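Local coordinates for structural protein ORF273 (Acidianus two-tailed virus, PDB 4ART) that is a thermo- and acid-stable structural protein of the virion with a fold of its own, its precise role in the particle not being established, at residues Ile116-Phe119 with Tyr120-Ala124; Arg184-Thr187 with Ala188-Asn192; Ala206-Thr209 with Tyr210-Leu214. One frame throughout, in Å; residues are numbered along the deposited sequence.

Interaction 1: residues Ile116-Phe119 with Tyr120-Ala124; sequences ILKF and YLEKA
Glu122 and Lys118 lie side by side one turn apart on helix 113-123, both side chains pointing the same way. The glutamate can be followed outward from the backbone. Its CB sits 3.5 Å from Lys118 O, and CG, placed anti to its own carbonyl carbon (chi1 -70°), stays beside that same oxygen at 3.4 Å. Beyond CG the chain is extended: CD lies near both Lys118 O and Lys118 CG, and the carboxylate comes beside Lys118 CG, with Glu122 OE1 and OE2 each 3.9 Å from that carbon. The ammonium does not join it: Lys118 NZ ends 6.2 Å from Glu122 OE1, its chain leading away from the carboxylate. The stronger partner of this carboxylate is the backbone N of Thr134, which donates to OE1.

Leu117 and Leu121 repeat the side-by-side arrangement on another flank of the helix, where Leu117 CG meets Leu121 CD1 at 4.0 Å. Both reach Phe191 of helix 188-201, and Phe119 turns its ring to Phe90 in an edge-to-face pair. Beneath the side chains run four consecutive i to i+4 bonds of a regular alpha-helix. The straightest joins Leu121 N to Leu117 O (2.9 Å, N-H...O 172°), and the last joins Lys123 N to Phe119 O (3.1 Å).

The evidence therefore separates two kinds of cohesion: backbone bonds and leucine packing hold the turn itself, whereas Lys118 and Glu122 touch through methylene and carboxylate without ion pairing, so any electrostatic attraction between them is probably modest.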
ATOM      1  N   ILE A 116       4.761   4.351  13.173  1.00 27.43           N
ATOM      2  CA  ILE A 116       4.486   5.314  14.280  1.00 29.22           C
ATOM      3  C   ILE A 116       4.437   4.626  15.626  1.00 31.43           C
ATOM      4  O   ILE A 116       4.981   5.145  16.597  1.00 31.23           O
ATOM      5  CB  ILE A 116       3.217   6.191  14.058  1.00 33.34           C
ATOM      6  CG1 ILE A 116       3.172   6.735  12.683  1.00 36.31           C
ATOM      7  CG2 ILE A 116       2.964   7.289  15.133  1.00 32.81           C
ATOM      8  CD1 ILE A 116       2.046   6.180  12.130  1.00 57.35           C
ATOM      9  N   LEU A 117       3.782   3.468  15.684  1.00 27.49           N
ATOM     10  CA  LEU A 117       3.714   2.686  16.908  1.00 27.98           C
ATOM     11  C   LEU A 117       5.132   2.259  17.323  1.00 32.43           C
ATOM     12  O   LEU A 117       5.486   2.434  18.484  1.00 32.35           O
ATOM     13  CB  LEU A 117       2.837   1.442  16.687  1.00 27.78           C
ATOM     14  CG  LEU A 117       2.626   0.583  17.928  1.00 31.31           C
ATOM     15  CD1 LEU A 117       1.925   1.371  19.034  1.00 30.45           C
ATOM     16  CD2 LEU A 117       1.899  -0.708  17.595  1.00 31.45           C
ATOM     17  N   LYS A 118       5.935   1.713  16.377  1.00 28.59           N
ATOM     18  CA  LYS A 118       7.317   1.288  16.632  1.00 30.31           C
ATOM     19  C   LYS A 118       8.136   2.486  17.143  1.00 36.67           C
ATOM     20  O   LYS A 118       8.791   2.390  18.178  1.00 38.21           O
ATOM     21  CB  LYS A 118       7.949   0.710  15.349  1.00 32.83           C
ATOM     22  CG  LYS A 118       9.453   0.436  15.435  1.00 43.15           C
ATOM     23  CD  LYS A 118       9.999  -0.211  14.164  1.00 55.44           C
ATOM     24  CE  LYS A 118      10.344   0.739  13.063  1.00 77.05           C
ATOM     25  NZ  LYS A 118      10.599   0.012  11.790  1.00 91.87           N
ATOM     26  N   PHE A 119       8.079   3.600  16.419  1.00 34.13           N
ATOM     27  CA  PHE A 119       8.782   4.838  16.751  1.00 34.90           C
ATOM     28  C   PHE A 119       8.359   5.377  18.132  1.00 37.23           C
ATOM     29  O   PHE A 119       9.235   5.721  18.910  1.00 37.73           O
ATOM     30  CB  PHE A 119       8.603   5.889  15.633  1.00 36.47           C
ATOM     31  CG  PHE A 119       9.119   5.506  14.240  1.00 38.94           C
ATOM     32  CD1 PHE A 119      10.121   4.558  14.083  1.00 43.27           C
ATOM     33  CD2 PHE A 119       8.647   6.151  13.093  1.00 41.75           C
ATOM     34  CE1 PHE A 119      10.629   4.246  12.797  1.00 45.39           C
ATOM     35  CE2 PHE A 119       9.159   5.826  11.809  1.00 44.91           C
ATOM     36  CZ  PHE A 119      10.137   4.878  11.677  1.00 44.09           C
ATOM     37  N   TYR A 120       7.044   5.378  18.464  1.00 31.54           N
ATOM     38  CA  TYR A 120       6.565   5.840  19.783  1.00 32.05           C
ATOM     39  C   TYR A 120       7.066   4.923  20.881  1.00 36.02           C
ATOM     40  O   TYR A 120       7.609   5.414  21.873  1.00 37.20           O
ATOM     41  CB  TYR A 120       5.017   5.971  19.863  1.00 33.54           C
ATOM     42  CG  TYR A 120       4.530   6.204  21.289  1.00 35.45           C
ATOM     43  CD1 TYR A 120       4.493   7.486  21.834  1.00 37.19           C
ATOM     44  CD2 TYR A 120       4.176   5.133  22.115  1.00 36.70           C
ATOM     45  CE1 TYR A 120       4.131   7.697  23.168  1.00 39.82           C
ATOM     46  CE2 TYR A 120       3.779   5.334  23.440  1.00 38.77           C
ATOM     47  CZ  TYR A 120       3.760   6.618  23.965  1.00 47.02           C
ATOM     48  OH  TYR A 120       3.392   6.804  25.279  1.00 50.63           O
ATOM     49  N   LEU A 121       6.859   3.585  20.729  1.00 31.03           N
ATOM     50  CA  LEU A 121       7.288   2.608  21.724  1.00 31.66           C
ATOM     51  C   LEU A 121       8.757   2.753  22.090  1.00 38.34           C
ATOM     52  O   LEU A 121       9.091   2.820  23.270  1.00 37.98           O
ATOM     53  CB  LEU A 121       6.977   1.178  21.282  1.00 31.24           C
ATOM     54  CG  LEU A 121       5.503   0.740  21.320  1.00 34.49           C
ATOM     55  CD1 LEU A 121       5.329  -0.559  20.598  1.00 31.60           C
ATOM     56  CD2 LEU A 121       4.958   0.626  22.743  1.00 38.26           C
ATOM     57  N   GLU A 122       9.621   2.858  21.083  1.00 37.65           N
ATOM     58  CA  GLU A 122      11.072   2.984  21.264  1.00 39.09           C
ATOM     59  C   GLU A 122      11.504   4.304  21.864  1.00 46.42           C
ATOM     60  O   GLU A 122      12.455   4.335  22.655  1.00 48.24           O
ATOM     61  CB  GLU A 122      11.804   2.709  19.958  1.00 39.63           C
ATOM     62  CG  GLU A 122      11.696   1.247  19.630  1.00 47.01           C
ATOM     63  CD  GLU A 122      12.177   0.738  18.289  1.00 60.14           C
ATOM     64  OE1 GLU A 122      12.642   1.530  17.436  1.00 51.17           O
ATOM     65  OE2 GLU A 122      12.143  -0.498  18.125  1.00 46.36           O
ATOM     66  N   LYS A 123      10.805   5.383  21.503  1.00 43.15           N
ATOM     67  CA  LYS A 123      11.072   6.722  22.028  1.00 44.51           C
ATOM     68  C   LYS A 123      10.669   6.765  23.499  1.00 50.05           C
ATOM     69  O   LYS A 123      11.330   7.439  24.262  1.00 51.06           O
ATOM     70  CB  LYS A 123      10.350   7.816  21.201  1.00 44.99           C
ATOM     71  CG  LYS A 123      11.048   9.155  21.231  1.00 63.89           C
ATOM     72  CD  LYS A 123      10.271  10.263  20.543  1.00 66.28           C
ATOM     73  CE  LYS A 123      11.016  11.560  20.704  1.00 62.32           C
ATOM     74  NZ  LYS A 123      10.475  12.643  19.841  1.00 78.66           N
ATOM     75  N   ALA A 124       9.624   6.002  23.900  1.00 46.39           N
ATOM     76  CA  ALA A 124       9.127   5.925  25.282  1.00 46.81           C
ATOM     77  C   ALA A 124       9.943   4.975  26.178  1.00 52.92           C
ATOM     78  O   ALA A 124       9.664   4.884  27.373  1.00 54.46           O
ATOM     79  CB  ALA A 124       7.655   5.528  25.296  1.00 46.61           C
TER

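Interaction 2: residues Arg184-Thr187 with Ala188-Asn192; sequences RTIT and ADEFN
Arg184 lays its guanidinium end-on against the carboxylate of Glu190, the two side chains crossing at about a right angle and their flat groups turned 42° apart. The result is a bidentate salt bridge, one nitrogen to each oxygen. Arg184 NH1 donates over 3.0 Å to the syn lone pair of Glu190 OE1, while Arg184 NH2 lies 3.1 Å from Glu190 OE2 and comes from above the carboxylate plane. The arginine is extended from CG to NE, which carries its tip forward to the first turn of helix 188-201, and Ile186 CG2 rests over one guanidinium face, offset toward its rim.

Glu190 OE1 is held a second time. The backbone N of Thr187 donates to it over 3.1 Å (N-H...O 163°) through the anti lone pair. OE1 thus has two donors and the carboxylate three, which should restrict its rotation. In return Thr187 OG1 accepts from Glu190 N at 3.0 Å. This reciprocal pair is a capping box, with Thr187 as N-cap: the threonine hydroxyl takes up an amide of the first turn, and the glutamate takes up the amide of the cap residue. Thr187 chi1 of 64° sets OG1 between its own N and carbonyl carbon, facing the turn. The first i to i+4 bond follows, from Phe191 N to Thr187 O.

On the buried flank, Ile186 CD1 approaches Phe191 CB at 3.9 Å and sits at the edge of the phenyl ring, near its plane. Strand 185-186 pairs in parallel with 127-128, and Ile128 packs on both hydrophobic side chains. The ring of Phe228 of the second subunit meets that of Phe191.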
ATOM      1  N   ARG A 184       9.812  -1.741  29.114  1.00 50.34           N
ATOM      2  CA  ARG A 184      10.334  -3.102  29.069  1.00 49.45           C
ATOM      3  C   ARG A 184      10.357  -3.598  27.604  1.00 49.26           C
ATOM      4  O   ARG A 184       9.897  -2.903  26.699  1.00 44.22           O
ATOM      5  CB  ARG A 184       9.434  -4.041  29.918  1.00 49.86           C
ATOM      6  CG  ARG A 184       7.932  -4.043  29.559  1.00 52.95           C
ATOM      7  CD  ARG A 184       7.261  -5.284  30.113  1.00 56.68           C
ATOM      8  NE  ARG A 184       5.813  -5.273  29.910  1.00 57.84           N
ATOM      9  CZ  ARG A 184       5.161  -6.023  29.028  1.00 68.18           C
ATOM     10  NH1 ARG A 184       5.821  -6.842  28.225  1.00 57.35           N
ATOM     11  NH2 ARG A 184       3.843  -5.946  28.930  1.00 59.49           N
ATOM     12  N   THR A 185      10.883  -4.815  27.392  1.00 47.32           N
ATOM     13  CA  THR A 185      10.877  -5.465  26.093  1.00 45.94           C
ATOM     14  C   THR A 185       9.493  -6.090  25.943  1.00 47.88           C
ATOM     15  O   THR A 185       9.053  -6.823  26.832  1.00 49.68           O
ATOM     16  CB  THR A 185      11.988  -6.523  25.989  1.00 53.48           C
ATOM     17  OG1 THR A 185      13.234  -5.945  26.380  1.00 53.59           O
ATOM     18  CG2 THR A 185      12.097  -7.110  24.575  1.00 53.25           C
ATOM     19  N   ILE A 186       8.817  -5.811  24.835  1.00 41.04           N
ATOM     20  CA  ILE A 186       7.504  -6.396  24.541  1.00 39.53           C
ATOM     21  C   ILE A 186       7.656  -7.490  23.477  1.00 42.66           C
ATOM     22  O   ILE A 186       8.624  -7.475  22.710  1.00 41.77           O
ATOM     23  CB  ILE A 186       6.469  -5.300  24.146  1.00 41.02           C
ATOM     24  CG1 ILE A 186       6.786  -4.649  22.782  1.00 39.41           C
ATOM     25  CG2 ILE A 186       6.354  -4.261  25.254  1.00 43.03           C
ATOM     26  CD1 ILE A 186       5.605  -4.153  22.026  1.00 45.72           C
ATOM     27  N   THR A 187       6.711  -8.425  23.418  1.00 39.46           N
ATOM     28  CA  THR A 187       6.738  -9.484  22.407  1.00 38.95           C
ATOM     29  C   THR A 187       6.133  -8.930  21.098  1.00 39.27           C
ATOM     30  O   THR A 187       5.478  -7.875  21.111  1.00 36.49           O
ATOM     31  CB  THR A 187       5.913 -10.707  22.866  1.00 48.99           C
ATOM     32  OG1 THR A 187       4.551 -10.307  22.978  1.00 48.40           O
ATOM     33  CG2 THR A 187       6.400 -11.313  24.189  1.00 49.08           C
ATOM     34  N   ALA A 188       6.296  -9.682  19.989  1.00 35.73           N
ATOM     35  CA  ALA A 188       5.698  -9.361  18.690  1.00 34.18           C
ATOM     36  C   ALA A 188       4.164  -9.418  18.826  1.00 35.67           C
ATOM     37  O   ALA A 188       3.459  -8.589  18.249  1.00 33.85           O
ATOM     38  CB  ALA A 188       6.169 -10.353  17.638  1.00 34.90           C
ATOM     39  N   ASP A 189       3.662 -10.386  19.628  1.00 33.14           N
ATOM     40  CA  ASP A 189       2.234 -10.552  19.896  1.00 33.24           C
ATOM     41  C   ASP A 189       1.642  -9.324  20.566  1.00 37.61           C
ATOM     42  O   ASP A 189       0.565  -8.884  20.164  1.00 36.77           O
ATOM     43  CB  ASP A 189       1.956 -11.816  20.698  1.00 36.09           C
ATOM     44  CG  ASP A 189       2.246 -13.078  19.903  1.00 49.90           C
ATOM     45  OD1 ASP A 189       1.917 -13.109  18.686  1.00 48.34           O
ATOM     46  OD2 ASP A 189       2.858 -14.007  20.470  1.00 58.25           O
ATOM     47  N   GLU A 190       2.373  -8.740  21.536  1.00 34.81           N
ATOM     48  CA  GLU A 190       1.959  -7.518  22.249  1.00 32.19           C
ATOM     49  C   GLU A 190       1.927  -6.325  21.320  1.00 34.86           C
ATOM     50  O   GLU A 190       1.025  -5.496  21.405  1.00 32.99           O
ATOM     51  CB  GLU A 190       2.857  -7.257  23.451  1.00 34.48           C
ATOM     52  CG  GLU A 190       2.579  -8.233  24.586  1.00 42.03           C
ATOM     53  CD  GLU A 190       3.417  -8.018  25.834  1.00 58.04           C
ATOM     54  OE1 GLU A 190       4.652  -7.850  25.710  1.00 45.12           O
ATOM     55  OE2 GLU A 190       2.836  -8.052  26.942  1.00 53.84           O
ATOM     56  N   PHE A 191       2.914  -6.232  20.429  1.00 31.96           N
ATOM     57  CA  PHE A 191       2.971  -5.177  19.433  1.00 29.14           C
ATOM     58  C   PHE A 191       1.729  -5.290  18.536  1.00 29.55           C
ATOM     59  O   PHE A 191       1.041  -4.296  18.317  1.00 27.93           O
ATOM     60  CB  PHE A 191       4.261  -5.287  18.601  1.00 30.99           C
ATOM     61  CG  PHE A 191       4.406  -4.212  17.566  1.00 31.36           C
ATOM     62  CD1 PHE A 191       3.844  -4.358  16.300  1.00 30.95           C
ATOM     63  CD2 PHE A 191       5.120  -3.071  17.845  1.00 34.28           C
ATOM     64  CE1 PHE A 191       3.955  -3.367  15.357  1.00 32.53           C
ATOM     65  CE2 PHE A 191       5.235  -2.083  16.897  1.00 33.72           C
ATOM     66  CZ  PHE A 191       4.643  -2.240  15.661  1.00 31.28           C
ATOM     67  N   ASN A 192       1.439  -6.512  18.041  1.00 27.72           N
ATOM     68  CA  ASN A 192       0.294  -6.801  17.179  1.00 26.85           C
ATOM     69  C   ASN A 192      -1.050  -6.474  17.818  1.00 34.01           C
ATOM     70  O   ASN A 192      -1.913  -5.901  17.145  1.00 34.67           O
ATOM     71  CB  ASN A 192       0.361  -8.241  16.643  1.00 19.48           C
ATOM     72  CG  ASN A 192       1.506  -8.470  15.681  1.00 32.53           C
ATOM     73  OD1 ASN A 192       2.003  -7.545  15.012  1.00 31.25           O
ATOM     74  ND2 ASN A 192       1.948  -9.712  15.594  1.00 29.41           N
TER

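Interaction 3: residues Ala206-Thr209 with Tyr210-Leu214; sequences AGYT and YDEAL
Glu212 OE1 is approached by three groups at the start of helix 210-221. The backbone N of Thr209 donates to it over 3.0 Å with an N-H...O angle of 162°, arriving on the anti side but 30° out of the carboxylate plane. A water donates to the same oxygen at 2.8 Å and also to Gly207 O at 3.3 Å, bridging the loop to the helix. The third group is the threonine hydroxyl: Thr209 OG1 is hydrogen-bonded to Glu200 OE1 of the second subunit and also lies 2.8 Å from Glu212 OE1; which of the two carboxylates takes the proton is left open.

Thr209 occupies the N-cap position, so the glutamate three residues on takes up the amide of the cap residue itself. The helix's own pattern starts with Ala213 N donating to Thr209 O at 3.0 Å. Glu212 CG, anti to its carbonyl carbon, and the extended chain beyond it fold the acid back over the first turn, bringing CG to 3.3 Å from Thr209 OG1.

Tyr208 comes in across the glutamate at about a right angle. Its CD1 is 3.7 Å from Glu212 OE2, which lies at the ring edge near the plane; ring and carboxylate are turned 83° against each other. OE2 itself accepts from Asn192 ND2 of the second subunit, so both carboxylate oxygens have donors and the group is well restrained.

Asp211, on the same turn, forms a salt bridge with Arg215 of the second subunit. Within its own chain the turn is flanked by helix 229-242, where Ile235 touches Tyr208 and Ala213, and by helix 188-201, where Ala199 touches Asp211.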
ATOM      1  N   ALA A 206     -14.222  10.902  12.633  1.00 34.04           N
ATOM      2  CA  ALA A 206     -15.644  10.982  12.289  1.00 34.19           C
ATOM      3  C   ALA A 206     -16.400   9.628  12.490  1.00 37.16           C
ATOM      4  O   ALA A 206     -17.250   9.250  11.686  1.00 36.45           O
ATOM      5  CB  ALA A 206     -15.818  11.526  10.879  1.00 34.71           C
ATOM      6  N   GLY A 207     -16.049   8.920  13.569  1.00 32.71           N
ATOM      7  CA  GLY A 207     -16.659   7.649  13.934  1.00 32.68           C
ATOM      8  C   GLY A 207     -16.082   6.419  13.261  1.00 32.79           C
ATOM      9  O   GLY A 207     -16.551   5.304  13.501  1.00 33.25           O
ATOM     10  N   TYR A 208     -15.092   6.611  12.394  1.00 26.03           N
ATOM     11  CA  TYR A 208     -14.471   5.514  11.655  1.00 24.44           C
ATOM     12  C   TYR A 208     -13.193   5.059  12.308  1.00 27.44           C
ATOM     13  O   TYR A 208     -12.440   5.864  12.875  1.00 24.57           O
ATOM     14  CB  TYR A 208     -14.124   5.982  10.230  1.00 24.32           C
ATOM     15  CG  TYR A 208     -15.336   6.347   9.405  1.00 25.83           C
ATOM     16  CD1 TYR A 208     -16.125   5.363   8.823  1.00 26.99           C
ATOM     17  CD2 TYR A 208     -15.662   7.679   9.162  1.00 27.10           C
ATOM     18  CE1 TYR A 208     -17.255   5.690   8.084  1.00 28.71           C
ATOM     19  CE2 TYR A 208     -16.771   8.020   8.380  1.00 28.39           C
ATOM     20  CZ  TYR A 208     -17.552   7.019   7.829  1.00 31.49           C
ATOM     21  OH  TYR A 208     -18.637   7.325   7.047  1.00 32.26           O
ATOM     22  N   THR A 209     -12.906   3.773  12.152  1.00 26.12           N
ATOM     23  CA  THR A 209     -11.640   3.197  12.580  1.00 25.08           C
ATOM     24  C   THR A 209     -10.618   3.795  11.604  1.00 29.87           C
ATOM     25  O   THR A 209     -11.015   4.297  10.541  1.00 28.38           O
ATOM     26  CB  THR A 209     -11.639   1.695  12.464  1.00 24.61           C
ATOM     27  OG1 THR A 209     -11.826   1.311  11.103  1.00 27.34           O
ATOM     28  CG2 THR A 209     -12.618   1.019  13.375  1.00 28.99           C
ATOM     29  N   TYR A 210      -9.324   3.738  11.954  1.00 27.72           N
ATOM     30  CA  TYR A 210      -8.238   4.293  11.133  1.00 25.67           C
ATOM     31  C   TYR A 210      -8.180   3.677   9.737  1.00 28.49           C
ATOM     32  O   TYR A 210      -7.937   4.386   8.759  1.00 26.01           O
ATOM     33  CB  TYR A 210      -6.900   4.082  11.857  1.00 26.41           C
ATOM     34  CG  TYR A 210      -5.732   4.752  11.164  1.00 29.75           C
ATOM     35  CD1 TYR A 210      -5.473   6.110  11.343  1.00 31.77           C
ATOM     36  CD2 TYR A 210      -4.890   4.030  10.324  1.00 31.11           C
ATOM     37  CE1 TYR A 210      -4.409   6.735  10.690  1.00 33.05           C
ATOM     38  CE2 TYR A 210      -3.847   4.650   9.641  1.00 32.04           C
ATOM     39  CZ  TYR A 210      -3.592   5.992   9.853  1.00 35.28           C
ATOM     40  OH  TYR A 210      -2.535   6.572   9.217  1.00 37.26           O
ATOM     41  N   ASP A 211      -8.340   2.347   9.648  1.00 24.69           N
ATOM     42  CA  ASP A 211      -8.262   1.669   8.357  1.00 23.29           C
ATOM     43  C   ASP A 211      -9.385   2.094   7.411  1.00 26.07           C
ATOM     44  O   ASP A 211      -9.142   2.274   6.222  1.00 26.33           O
ATOM     45  CB  ASP A 211      -8.145   0.134   8.542  1.00 23.83           C
ATOM     46  CG  ASP A 211      -6.763  -0.331   9.018  1.00 28.04           C
ATOM     47  OD1 ASP A 211      -5.889   0.528   9.229  1.00 26.57           O
ATOM     48  OD2 ASP A 211      -6.568  -1.573   9.206  1.00 27.01           O
ATOM     49  N   GLU A 212     -10.601   2.331   7.943  1.00 22.69           N
ATOM     50  CA  GLU A 212     -11.711   2.873   7.131  1.00 23.56           C
ATOM     51  C   GLU A 212     -11.383   4.309   6.705  1.00 28.95           C
ATOM     52  O   GLU A 212     -11.708   4.711   5.587  1.00 29.06           O
ATOM     53  CB  GLU A 212     -12.973   2.962   7.978  1.00 25.18           C
ATOM     54  CG  GLU A 212     -13.568   1.618   8.275  1.00 27.96           C
ATOM     55  CD  GLU A 212     -14.725   1.735   9.224  1.00 26.26           C
ATOM     56  OE1 GLU A 212     -14.496   1.973  10.434  1.00 34.59           O
ATOM     57  OE2 GLU A 212     -15.871   1.663   8.732  1.00 29.07           O
ATOM     58  N   ALA A 213     -10.748   5.085   7.609  1.00 26.90           N
ATOM     59  CA  ALA A 213     -10.379   6.480   7.329  1.00 26.61           C
ATOM     60  C   ALA A 213      -9.295   6.606   6.247  1.00 30.98           C
ATOM     61  O   ALA A 213      -9.171   7.652   5.624  1.00 31.95           O
ATOM     62  CB  ALA A 213      -9.945   7.179   8.615  1.00 27.13           C
ATOM     63  N   LEU A 214      -8.530   5.545   5.996  1.00 29.77           N
ATOM     64  CA  LEU A 214      -7.550   5.556   4.914  1.00 30.06           C
ATOM     65  C   LEU A 214      -8.317   5.244   3.620  1.00 32.14           C
ATOM     66  O   LEU A 214      -8.135   5.920   2.621  1.00 31.55           O
ATOM     67  CB  LEU A 214      -6.489   4.441   5.119  1.00 31.77           C
ATOM     68  CG  LEU A 214      -5.368   4.618   6.156  1.00 37.49           C
ATOM     69  CD1 LEU A 214      -4.558   3.330   6.267  1.00 37.35           C
ATOM     70  CD2 LEU A 214      -4.438   5.780   5.794  1.00 41.49           C
TER
HETATM   71  O   HOH W   1     -16.357   2.183  12.448  1.00 53.69           O

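In the fold
Interactions 1 and 2 meet directly, their centres about 12 Å apart: Leu117 CD2 and Leu121 CD1 each lie 3.7 Å from the Phe191 ring, at CE2 and CD2 respectively, joining helix 113-123 to helix 188-201. Interaction 1 is a buried mid-to-end helical stretch held by backbone bonds and apolar packing, and the second subunit does not touch it. Interactions 2 and 3 are helix starts with a threonine N-cap and a glutamate three residues on. The partly buried 184-192 adds an intrachain salt bridge; the buried 206-214 has an intersubunit one, from Asp211, together with a bridging water. Both contact that subunit, although their centres lie about 24 Å apart.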